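Local atomic coordinates of Atg1 tMIT (Kluyveromyces marxianus, PDB entry 4P1N), a protein that forms the tandem MIT region of Atg1, a serine/threonine protein kinase required for autophagosome formation and active in cytoplasm-to-vacuole transport. Residues Tyr25-Ala28 against Glu29-Phe32; Tyr109-Ser112 against Leu113-Ala117. One frame throughout, in Å; residues are numbered along the deposited sequence.

From the N terminus, helix 10-33 comes first and holds interaction 1 (25-28 with 29-32); the chain then runs on to helix 95-129, which holds interaction 2 (109-112 with 113-117). Each contact lies within about two turns of one helix, between adjoining segments, so neither closes a loop, and the two follow in series without nesting or crossing. Their centres lie about 12 Å apart, because the two helices pack together within MIT domain 1. The join is both polar and apolar: Glu-29 OE2 lies 2.5 Å from Tyr-109 OH, a probable hydrogen bond, while Ala-28 CB approaches Tyr-109 CE1 to 3.5 Å.

Interaction 1 (Tyr25-Ala28 against Glu29-Phe32); sequences YSFA and EMKF
Two donors converge on the carbonyl oxygen of Ala-28: Phe-32 N reaches Ala-28 O at 2.8 Å, in the carbonyl plane and with an N-H...O angle of 160°, and Ser-105 OG of helix 95-129 is hydrogen-bonded to the same oxygen. The local motif is a two-turn length of alpha helix in the first helix of an MIT domain. Glu-29 N, Met-30 N and Lys-31 N likewise bond to the carbonyl oxygens of Tyr-25, Ser-26 and Phe-27.

On the face toward helix 137-170, Glu-29 lies over the aromatic ring of Tyr-25. Its CG stands 3.8 Å from the Tyr-25 ring centroid and 17° off the ring normal, which identifies a CH-pi contact. A bend at chi2 folds the chain back along the ring, and the rotation at chi3 leaves the carboxylate plane just 8° from that of the ring, so that the flat groups are stacked. Their polar ends find partners elsewhere: Glu-29 OE2 forms a salt bridge with Lys-156 and meets Tyr-109 OH, whereas Tyr-25 OH is hydrogen-bonded to Glu-152. The lysine would probably favour a charged Glu-29.

Another face of the helix carries Phe-27, whose side chain also packs on Leu-108. Met-30 CE comes in near the plane of its ring, at the edge, 3.8 Å from Phe-27 CE1. Lys-31 runs alongside Phe-27, pointing the same way, and carries its amine to a salt bridge with Glu-104; on the way Lys-31 CE passes Phe-27 CE1 at 3.9 Å.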
loop_
_atom_site.group_PDB
_atom_site.type_symbol
_atom_site.label_atom_id
_atom_site.label_comp_id
_atom_site.label_asym_id
_atom_site.label_seq_id
_atom_site.Cartn_x
_atom_site.Cartn_y
_atom_site.Cartn_z
ATOM N N TYR B 25 10.456 -5.628 -0.892
ATOM C CA TYR B 25 9.751 -6.077 0.270
ATOM C C TYR B 25 9.419 -7.557 0.156
ATOM O O TYR B 25 9.583 -8.307 1.147
ATOM C CB TYR B 25 8.510 -5.219 0.491
ATOM C CG TYR B 25 7.461 -5.793 1.414
ATOM C CD1 TYR B 25 7.524 -5.585 2.749
ATOM C CD2 TYR B 25 6.358 -6.545 0.912
ATOM C CE1 TYR B 25 6.601 -6.117 3.600
ATOM C CE2 TYR B 25 5.395 -7.069 1.770
ATOM C CZ TYR B 25 5.500 -6.829 3.105
ATOM O OH TYR B 25 4.570 -7.324 4.002
ATOM N N SER B 26 8.925 -7.981 -1.011
ATOM C CA SER B 26 8.540 -9.401 -1.183
ATOM C C SER B 26 9.790 -10.313 -1.087
ATOM O O SER B 26 9.708 -11.422 -0.610
ATOM C CB SER B 26 7.841 -9.660 -2.517
ATOM O OG SER B 26 6.857 -8.674 -2.801
ATOM N N PHE B 27 10.943 -9.827 -1.524
ATOM C CA PHE B 27 12.205 -10.579 -1.392
ATOM C C PHE B 27 12.555 -10.653 0.074
ATOM O O PHE B 27 12.775 -11.735 0.585
ATOM C CB PHE B 27 13.294 -9.927 -2.275
ATOM C CG PHE B 27 14.607 -10.679 -2.378
ATOM C CD1 PHE B 27 14.720 -12.046 -2.123
ATOM C CD2 PHE B 27 15.743 -9.995 -2.814
ATOM C CE1 PHE B 27 15.951 -12.712 -2.275
ATOM C CE2 PHE B 27 16.959 -10.642 -2.981
ATOM C CZ PHE B 27 17.063 -12.016 -2.722
ATOM N N ALA B 28 12.559 -9.532 0.784
ATOM C CA ALA B 28 12.749 -9.572 2.243
ATOM C C ALA B 28 11.822 -10.543 2.957
ATOM O O ALA B 28 12.255 -11.281 3.870
ATOM C CB ALA B 28 12.602 -8.196 2.879
ATOM N N GLU B 29 10.560 -10.525 2.592
ATOM C CA GLU B 29 9.566 -11.425 3.205
ATOM C C GLU B 29 9.798 -12.898 2.922
ATOM O O GLU B 29 9.473 -13.734 3.760
ATOM C CB GLU B 29 8.153 -11.102 2.728
ATOM C CG GLU B 29 7.630 -9.797 3.246
ATOM C CD GLU B 29 7.050 -9.945 4.637
ATOM O OE1 GLU B 29 6.054 -10.709 4.747
ATOM O OE2 GLU B 29 7.561 -9.304 5.618
ATOM N N MET B 30 10.302 -13.208 1.732
ATOM C CA MET B 30 10.662 -14.578 1.402
ATOM C C MET B 30 11.862 -15.060 2.297
ATOM O O MET B 30 11.909 -16.196 2.704
ATOM C CB MET B 30 10.958 -14.683 -0.090
ATOM C CG MET B 30 11.432 -16.053 -0.555
ATOM S SD MET B 30 13.206 -16.276 -0.261
ATOM C CE MET B 30 13.884 -15.865 -1.872
ATOM N N LYS B 31 12.797 -14.181 2.635
ATOM C CA LYS B 31 13.877 -14.549 3.546
ATOM C C LYS B 31 13.352 -14.594 4.968
ATOM O O LYS B 31 13.656 -15.511 5.697
ATOM C CB LYS B 31 15.023 -13.562 3.487
ATOM C CG LYS B 31 15.727 -13.482 2.164
ATOM C CD LYS B 31 16.499 -14.745 1.894
ATOM C CE LYS B 31 17.474 -14.585 0.744
ATOM N NZ LYS B 31 18.498 -15.648 0.866
ATOM N N PHE B 32 12.541 -13.606 5.339
ATOM C CA PHE B 32 11.969 -13.513 6.668
ATOM C C PHE B 32 11.161 -14.771 7.005
ATOM O O PHE B 32 11.304 -15.315 8.099
ATOM C CB PHE B 32 11.070 -12.290 6.779
ATOM C CG PHE B 32 10.670 -11.936 8.178
ATOM C CD1 PHE B 32 11.598 -11.442 9.072
ATOM C CD2 PHE B 32 9.361 -12.063 8.591
ATOM C CE1 PHE B 32 11.243 -11.115 10.373
ATOM C CE2 PHE B 32 8.985 -11.734 9.885
ATOM C CZ PHE B 32 9.922 -11.238 10.776
#

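Interaction 2 (Tyr109-Ser112 against Leu113-Ala117); sequences YLKS and LTILA
Leu-110 and Leu-113 meet through one branch each, CD2 of Leu-110 lying 4.2 Å from CD1 of Leu-113, on a side of the helix where both also pack against the chain of another protein. The setting is the middle of helix 95-129 in the first MIT domain, and the contact spans about two turns of alpha helix.

Three aliphatic side chains share an orientation. In Leu-113, Ile-115 and Leu-116 the first branch carbon stands beside the backbone N and opposite the carbonyl carbon (chi1 -72°, -55° and -64°), and each leans back over the carbonyl oxygen four residues earlier. Leu-113 CG is 3.3 Å from Tyr-109 O, Ile-115 CG1 is 3.4 Å from Lys-111 O, and Leu-116 CG is 3.2 Å from Ser-112 O. Each of these oxygens also accepts the backbone N-H of the residue that leans on it, as in Leu-116 N to Ser-112 O at 2.9 Å.

The side chains then diverge. Leu-116 packs on Ala-21 of helix 10-33, Leu-113 on Phe-150 of helix 137-170, and Ile-115 on Ile-225 of helix 209-227, in the second MIT range. Lys-111 and Thr-114 reach a nearby loop of the same range: Lys-111 NZ and Thr-114 OG1 both bind Glu-235 OE1, the lysine by a salt bridge, and Lys-111 NZ also donates to Leu-231 O.

Thr-114 N is shared between two acceptors, with Leu-110 O at 3.2 Å and a weak bond to Lys-111 O at 3.0 Å. Ser-112 OG, turned beside its own backbone N, is hydrogen-bonded to Leu-108 O.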
loop_
_atom_site.group_PDB
_atom_site.type_symbol
_atom_site.label_atom_id
_atom_site.label_comp_id
_atom_site.label_asym_id
_atom_site.label_seq_id
_atom_site.Cartn_x
_atom_site.Cartn_y
_atom_site.Cartn_z
ATOM N N TYR B 109 15.195 -5.600 4.084
ATOM C CA TYR B 109 14.262 -4.660 4.663
ATOM C C TYR B 109 14.870 -3.253 4.641
ATOM O O TYR B 109 14.140 -2.287 4.459
ATOM C CB TYR B 109 13.825 -5.033 6.099
ATOM C CG TYR B 109 12.807 -6.096 6.152
ATOM C CD1 TYR B 109 11.568 -5.950 5.503
ATOM C CD2 TYR B 109 13.092 -7.313 6.741
ATOM C CE1 TYR B 109 10.626 -6.966 5.498
ATOM C CE2 TYR B 109 12.152 -8.349 6.721
ATOM C CZ TYR B 109 10.938 -8.175 6.085
ATOM O OH TYR B 109 10.029 -9.193 6.120
ATOM N N LEU B 110 16.170 -3.110 4.867
ATOM C CA LEU B 110 16.758 -1.765 4.879
ATOM C C LEU B 110 16.749 -1.157 3.479
ATOM O O LEU B 110 16.555 0.016 3.332
ATOM C CB LEU B 110 18.181 -1.729 5.431
ATOM C CG LEU B 110 18.382 -2.132 6.894
ATOM C CD1 LEU B 110 19.876 -2.118 7.203
ATOM C CD2 LEU B 110 17.727 -1.179 7.881
ATOM N N LYS B 111 16.936 -1.964 2.447
ATOM C CA LYS B 111 16.808 -1.461 1.126
ATOM C C LYS B 111 15.367 -1.080 0.808
ATOM O O LYS B 111 15.118 -0.018 0.187
ATOM C CB LYS B 111 17.365 -2.462 0.115
ATOM C CG LYS B 111 17.275 -2.022 -1.329
ATOM C CD LYS B 111 18.110 -0.793 -1.649
ATOM C CE LYS B 111 19.617 -1.082 -1.629
ATOM N NZ LYS B 111 20.303 0.215 -1.453
ATOM N N SER B 112 14.415 -1.900 1.233
ATOM C CA SER B 112 12.994 -1.514 1.133
ATOM C C SER B 112 12.704 -0.164 1.741
ATOM O O SER B 112 12.060 0.709 1.140
ATOM C CB SER B 112 12.047 -2.566 1.748
ATOM O OG SER B 112 12.287 -3.850 1.201
ATOM N N LEU B 113 13.198 0.030 2.938
ATOM C CA LEU B 113 13.040 1.311 3.602
ATOM C C LEU B 113 13.643 2.501 2.843
ATOM O O LEU B 113 13.072 3.595 2.855
ATOM C CB LEU B 113 13.637 1.240 4.974
ATOM C CG LEU B 113 12.860 0.425 5.948
ATOM C CD1 LEU B 113 13.751 0.113 7.143
ATOM C CD2 LEU B 113 11.619 1.221 6.391
ATOM N N THR B 114 14.728 2.283 2.115
ATOM C CA THR B 114 15.370 3.362 1.354
ATOM C C THR B 114 14.426 3.753 0.205
ATOM O O THR B 114 14.202 4.926 -0.079
ATOM C CB THR B 114 16.770 2.945 0.774
ATOM O OG1 THR B 114 17.716 2.856 1.825
ATOM C CG2 THR B 114 17.298 3.946 -0.219
ATOM N N ILE B 115 13.851 2.763 -0.430
ATOM C CA ILE B 115 12.925 3.027 -1.543
ATOM C C ILE B 115 11.648 3.682 -1.050
ATOM O O ILE B 115 11.184 4.667 -1.622
ATOM C CB ILE B 115 12.632 1.732 -2.312
ATOM C CG1 ILE B 115 13.945 1.099 -2.753
ATOM C CG2 ILE B 115 11.807 2.013 -3.560
ATOM C CD1 ILE B 115 13.751 -0.328 -3.246
ATOM N N LEU B 116 11.094 3.174 0.049
ATOM C CA LEU B 116 9.898 3.743 0.620
ATOM C C LEU B 116 10.159 5.209 1.044
ATOM O O LEU B 116 9.338 6.090 0.772
ATOM C CB LEU B 116 9.401 2.871 1.828
ATOM C CG LEU B 116 8.957 1.434 1.420
ATOM C CD1 LEU B 116 8.880 0.522 2.630
ATOM C CD2 LEU B 116 7.631 1.430 0.665
ATOM N N ALA B 117 11.261 5.454 1.746
ATOM C CA ALA B 117 11.637 6.813 2.196
ATOM C C ALA B 117 11.760 7.785 1.036
ATOM O O ALA B 117 11.322 8.965 1.089
ATOM C CB ALA B 117 12.965 6.769 2.938
#